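Local coordinates for protein purine nucleoside phosphorylase (Thermus thermophilus, PDB 1ODK) that probably catalyses the reversible phosphorolysis of purine nucleosides, releasing the free base and ribose 1-phosphate, as a hexameric nucleoside phosphorylase, at residues B[89-94]-B[175-180]; B[96-101]-B[200-205]. All coordinates share one frame; numbering follows the deposited sequence.

Interaction 1: residues B[89-94]-B[175-180]; sequences GTAGAA and VLAFEM
In the mixed sheet of the phosphorylase superfamily fold, residues 89-93, the last part of strand 84-93, run against strand 175-179 as a strongly twisted antiparallel pair, the N-to-C directions 126° apart. Early in this segment Thr90 turns its side chain away, onto Arg44 of the second subunit, and offers only its carbonyl O to CB of Glu179. As in related hexameric phosphorylases, Thr90, Met180 and that arginine probably lie at the active site. The Ala91 methyl points at the partner strand, its CB 3.8 Å from CB of Ala177, while its CA-H contacts the carbonyl O of Phe178. Gly92 carries the hydrogen-bonded pair with Phe178: Gly92 N donates to Phe178 O (3.0 Å) in the carbonyl plane, and Phe178 N returns a bond to Gly92 O (2.9 Å) from above that carbonyl's plane. Ala93 forms the following non-hydrogen-bonded pair with Ala177, CA to CA 4.1 Å. Where the strand gives way to loop, Ala94 N donates almost straight, at 173°, to Leu176 O (2.9 Å). The Ala94 methyl meets the Phe178 ring at its edge, in plane, CB to CE1 3.6 Å; CG of Phe178 is anti to the carbonyl carbon (chi1 -71°). Glu179, bent at chi2, leads its carboxylate away: OE1 to a salt bridge with Arg87 and the backbone N of Glu181 and Ala182, OE2 to Ser155. Strand 152-156 lies along the other edge of 175-179, and strand 195-205 bonds the other edge of 89-93.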
loop_
_atom_site.group_PDB
_atom_site.type_symbol
_atom_site.label_atom_id
_atom_site.label_comp_id
_atom_site.label_asym_id
_atom_site.label_seq_id
_atom_site.Cartn_x
_atom_site.Cartn_y
_atom_site.Cartn_z
ATOM N N GLY B 89 9.741 22.142 -20.255
ATOM C CA GLY B 89 10.932 21.409 -19.884
ATOM C C GLY B 89 11.288 20.312 -20.855
ATOM O O GLY B 89 10.775 20.263 -21.975
ATOM N N THR B 90 12.174 19.431 -20.409
ATOM C CA THR B 90 12.635 18.315 -21.215
ATOM C C THR B 90 12.077 17.009 -20.671
ATOM O O THR B 90 11.643 16.936 -19.520
ATOM C CB THR B 90 14.159 18.238 -21.203
ATOM O OG1 THR B 90 14.615 18.270 -19.846
ATOM C CG2 THR B 90 14.756 19.414 -21.969
ATOM N N ALA B 91 12.089 15.979 -21.507
ATOM C CA ALA B 91 11.576 14.678 -21.105
ATOM C C ALA B 91 12.300 13.562 -21.841
ATOM O O ALA B 91 12.790 13.753 -22.956
ATOM C CB ALA B 91 10.075 14.599 -21.377
ATOM N N GLY B 92 12.373 12.402 -21.194
ATOM C CA GLY B 92 13.020 11.250 -21.790
ATOM C C GLY B 92 11.957 10.357 -22.397
ATOM O O GLY B 92 11.066 9.876 -21.694
ATOM N N ALA B 93 12.038 10.148 -23.707
ATOM C CA ALA B 93 11.059 9.325 -24.404
ATOM C C ALA B 93 11.017 7.902 -23.856
ATOM O O ALA B 93 12.055 7.284 -23.623
ATOM C CB ALA B 93 11.365 9.298 -25.896
ATOM N N ALA B 94 9.805 7.395 -23.648
ATOM C CA ALA B 94 9.614 6.038 -23.148
ATOM C C ALA B 94 9.414 5.117 -24.346
ATOM O O ALA B 94 9.688 3.921 -24.276
ATOM C CB ALA B 94 8.394 5.977 -22.233
ATOM N N VAL B 175 2.129 5.980 -21.634
ATOM C CA VAL B 175 3.144 6.962 -21.259
ATOM C C VAL B 175 4.071 7.243 -22.433
ATOM O O VAL B 175 4.706 6.339 -22.972
ATOM C CB VAL B 175 3.987 6.483 -20.057
ATOM C CG1 VAL B 175 5.094 7.510 -19.747
ATOM C CG2 VAL B 175 3.088 6.287 -18.845
ATOM N N LEU B 176 4.147 8.505 -22.827
ATOM C CA LEU B 176 4.991 8.892 -23.950
ATOM C C LEU B 176 6.423 9.165 -23.528
ATOM O O LEU B 176 7.358 8.853 -24.260
ATOM C CB LEU B 176 4.427 10.144 -24.614
ATOM C CG LEU B 176 3.000 10.054 -25.150
ATOM C CD1 LEU B 176 2.572 11.413 -25.676
ATOM C CD2 LEU B 176 2.931 9.000 -26.249
ATOM N N ALA B 177 6.589 9.753 -22.348
ATOM C CA ALA B 177 7.914 10.095 -21.850
ATOM C C ALA B 177 7.871 10.327 -20.345
ATOM O O ALA B 177 6.794 10.412 -19.752
ATOM C CB ALA B 177 8.417 11.357 -22.559
ATOM N N PHE B 178 9.052 10.431 -19.742
ATOM C CA PHE B 178 9.189 10.662 -18.311
ATOM C C PHE B 178 9.802 12.027 -18.023
ATOM O O PHE B 178 10.726 12.462 -18.703
ATOM C CB PHE B 178 10.096 9.604 -17.665
ATOM C CG PHE B 178 9.484 8.242 -17.578
ATOM C CD1 PHE B 178 9.294 7.475 -18.722
ATOM C CD2 PHE B 178 9.091 7.729 -16.348
ATOM C CE1 PHE B 178 8.717 6.209 -18.644
ATOM C CE2 PHE B 178 8.512 6.462 -16.256
ATOM C CZ PHE B 178 8.325 5.703 -17.409
ATOM N N GLU B 179 9.274 12.702 -17.010
ATOM C CA GLU B 179 9.812 13.988 -16.589
ATOM C C GLU B 179 9.664 14.000 -15.067
ATOM O O GLU B 179 9.359 12.956 -14.483
ATOM C CB GLU B 179 9.097 15.156 -17.288
ATOM C CG GLU B 179 7.592 15.093 -17.300
ATOM C CD GLU B 179 6.997 15.588 -16.011
ATOM O OE1 GLU B 179 7.153 16.790 -15.710
ATOM O OE2 GLU B 179 6.379 14.774 -15.302
ATOM N N MET B 180 9.866 15.132 -14.406
ATOM C CA MET B 180 9.811 15.110 -12.944
ATOM C C MET B 180 9.087 16.266 -12.262
ATOM O O MET B 180 9.424 16.615 -11.128
ATOM C CB MET B 180 11.250 15.045 -12.404
ATOM C CG MET B 180 12.081 13.879 -12.953
ATOM S SD MET B 180 13.846 13.982 -12.515
ATOM C CE MET B 180 13.744 13.709 -10.745
#

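Interaction 2: residues B[96-101]-B[200-205]; sequences SDLAPG and LAVSNR
In the mixed beta-sheet of the phosphorylase superfamily fold, the loop 96-101 leads from strand 84-93 to strand 103-106 and runs back alongside the last residues of strand 195-205. The tight part centres on Val202. Its side chain points at the loop, CG1 anti to the backbone N (chi1 178°), so that CB lies 3.5 Å from the carbonyl O of Ala99 and both CB and CG1 rest against CA of Pro100. CG2, anti to the carbonyl carbon, faces CD1 of Leu98 at the looser distance of 4.3 Å. Leu98 itself is buried, packing also on Ala93 and Ile104. One carbonyl draws the backbones together: Val202 O accepts a short hydrogen bond from Gly101 N (2.7 Å), in the carbonyl plane, and also receives the CA-H of Pro100. Gly101 has a positive phi (95°), a conformation in which a side chain would collide with the carbonyl O of Pro100.

Toward solvent the contact loosens into the long side chain of Arg205. This chain bends at chi2 and brings its guanidinium back over the loop, where contacts are of van der Waals length. The exposed arginine covers Leu98 O without bonding it: that oxygen sits at the guanidinium edge, near its plane, but 3.6 Å from NE, and has no hydrogen-bonding partner in the model. The Ser96 side chain leads away from the strand. The Pro100 ring crosses the arginine side chain at about a right angle, its CD 3.9 Å above the centre of one guanidinium face.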
loop_
_atom_site.group_PDB
_atom_site.type_symbol
_atom_site.label_atom_id
_atom_site.label_comp_id
_atom_site.label_asym_id
_atom_site.label_seq_id
_atom_site.Cartn_x
_atom_site.Cartn_y
_atom_site.Cartn_z
ATOM N N SER B 96 9.880 4.349 -28.685
ATOM C CA SER B 96 10.863 4.516 -29.745
ATOM C C SER B 96 10.257 5.424 -30.810
ATOM O O SER B 96 10.958 5.934 -31.683
ATOM C CB SER B 96 11.208 3.161 -30.364
ATOM O OG SER B 96 10.053 2.556 -30.923
ATOM N N ASP B 97 8.945 5.622 -30.726
ATOM C CA ASP B 97 8.231 6.453 -31.686
ATOM C C ASP B 97 8.582 7.932 -31.542
ATOM O O ASP B 97 8.562 8.676 -32.523
ATOM C CB ASP B 97 6.720 6.255 -31.527
ATOM C CG ASP B 97 5.933 6.754 -32.731
ATOM O OD1 ASP B 97 4.693 6.594 -32.738
ATOM O OD2 ASP B 97 6.552 7.303 -33.671
ATOM N N LEU B 98 8.903 8.357 -30.323
ATOM C CA LEU B 98 9.261 9.751 -30.076
ATOM C C LEU B 98 10.733 10.012 -30.358
ATOM O O LEU B 98 11.607 9.263 -29.918
ATOM C CB LEU B 98 8.945 10.142 -28.628
ATOM C CG LEU B 98 7.484 10.437 -28.283
ATOM C CD1 LEU B 98 7.353 10.694 -26.791
ATOM C CD2 LEU B 98 7.009 11.645 -29.070
ATOM N N ALA B 99 11.002 11.087 -31.092
ATOM C CA ALA B 99 12.372 11.447 -31.430
ATOM C C ALA B 99 12.782 12.721 -30.699
ATOM O O ALA B 99 11.940 13.563 -30.382
ATOM C CB ALA B 99 12.498 11.647 -32.931
ATOM N N PRO B 100 14.085 12.870 -30.409
ATOM C CA PRO B 100 14.578 14.061 -29.714
ATOM C C PRO B 100 14.185 15.330 -30.472
ATOM O O PRO B 100 14.246 15.372 -31.699
ATOM C CB PRO B 100 16.085 13.836 -29.687
ATOM C CG PRO B 100 16.185 12.336 -29.552
ATOM C CD PRO B 100 15.159 11.870 -30.567
ATOM N N GLY B 101 13.775 16.358 -29.734
ATOM C CA GLY B 101 13.369 17.603 -30.362
ATOM C C GLY B 101 11.868 17.675 -30.585
ATOM O O GLY B 101 11.317 18.749 -30.820
ATOM N N LEU B 200 6.516 19.706 -23.260
ATOM C CA LEU B 200 7.888 19.246 -23.118
ATOM C C LEU B 200 8.561 18.993 -24.452
ATOM O O LEU B 200 7.903 18.753 -25.459
ATOM C CB LEU B 200 7.925 17.941 -22.315
ATOM C CG LEU B 200 7.243 17.911 -20.944
ATOM C CD1 LEU B 200 7.210 16.484 -20.426
ATOM C CD2 LEU B 200 7.991 18.825 -19.968
ATOM N N ALA B 201 9.884 19.041 -24.436
ATOM C CA ALA B 201 10.682 18.760 -25.618
ATOM C C ALA B 201 11.468 17.496 -25.272
ATOM O O ALA B 201 12.123 17.440 -24.232
ATOM C CB ALA B 201 11.637 19.915 -25.901
ATOM N N VAL B 202 11.383 16.477 -26.122
ATOM C CA VAL B 202 12.112 15.237 -25.881
ATOM C C VAL B 202 13.613 15.507 -26.012
ATOM O O VAL B 202 14.079 15.971 -27.050
ATOM C CB VAL B 202 11.704 14.142 -26.893
ATOM C CG1 VAL B 202 12.522 12.879 -26.655
ATOM C CG2 VAL B 202 10.225 13.843 -26.760
ATOM N N SER B 203 14.362 15.221 -24.953
ATOM C CA SER B 203 15.802 15.452 -24.958
ATOM C C SER B 203 16.614 14.170 -25.084
ATOM O O SER B 203 17.834 14.216 -25.253
ATOM C CB SER B 203 16.216 16.177 -23.680
ATOM O OG SER B 203 15.868 15.408 -22.541
ATOM N N ASN B 204 15.940 13.028 -25.003
ATOM C CA ASN B 204 16.625 11.745 -25.084
ATOM C C ASN B 204 15.636 10.604 -24.907
ATOM O O ASN B 204 14.442 10.824 -24.725
ATOM C CB ASN B 204 17.662 11.633 -23.968
ATOM C CG ASN B 204 17.026 11.662 -22.588
ATOM O OD1 ASN B 204 16.525 12.698 -22.142
ATOM N ND2 ASN B 204 17.024 10.520 -21.912
ATOM N N ARG B 205 16.160 9.384 -24.949
ATOM C CA ARG B 205 15.369 8.178 -24.749
ATOM C C ARG B 205 15.862 7.544 -23.456
ATOM O O ARG B 205 17.062 7.546 -23.178
ATOM C CB ARG B 205 15.561 7.212 -25.918
ATOM C CG ARG B 205 14.801 7.626 -27.166
ATOM C CD ARG B 205 15.566 7.286 -28.427
ATOM N NE ARG B 205 14.818 7.653 -29.625
ATOM C CZ ARG B 205 15.380 7.909 -30.802
ATOM N NH1 ARG B 205 16.698 7.843 -30.934
ATOM N NH2 ARG B 205 14.624 8.229 -31.846
#

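In the fold
Interactions 1 and 2 lie about 8 Å apart, centre to centre, on the same side of the chain's centre and in one mixed sheet. Their segments alternate along the sequence: 89-94, 96-101, 175-180, then 200-205. Interaction 1 pairs strand 84-93 with 175-179, while interaction 2 packs the loop that follows it on 195-205, its parallel neighbour. Probable backbone hydrogen bonds join them directly, Ala93 N to Asn204 O and Ala201 N to Gly89 O, while Leu98 packs on Leu176 and Leu200 on Glu179. Three strands and the loop packed on them thus form one continuous region, more deeply buried at interaction 1, which probably borders the nucleoside site, as in related hexameric phosphorylases.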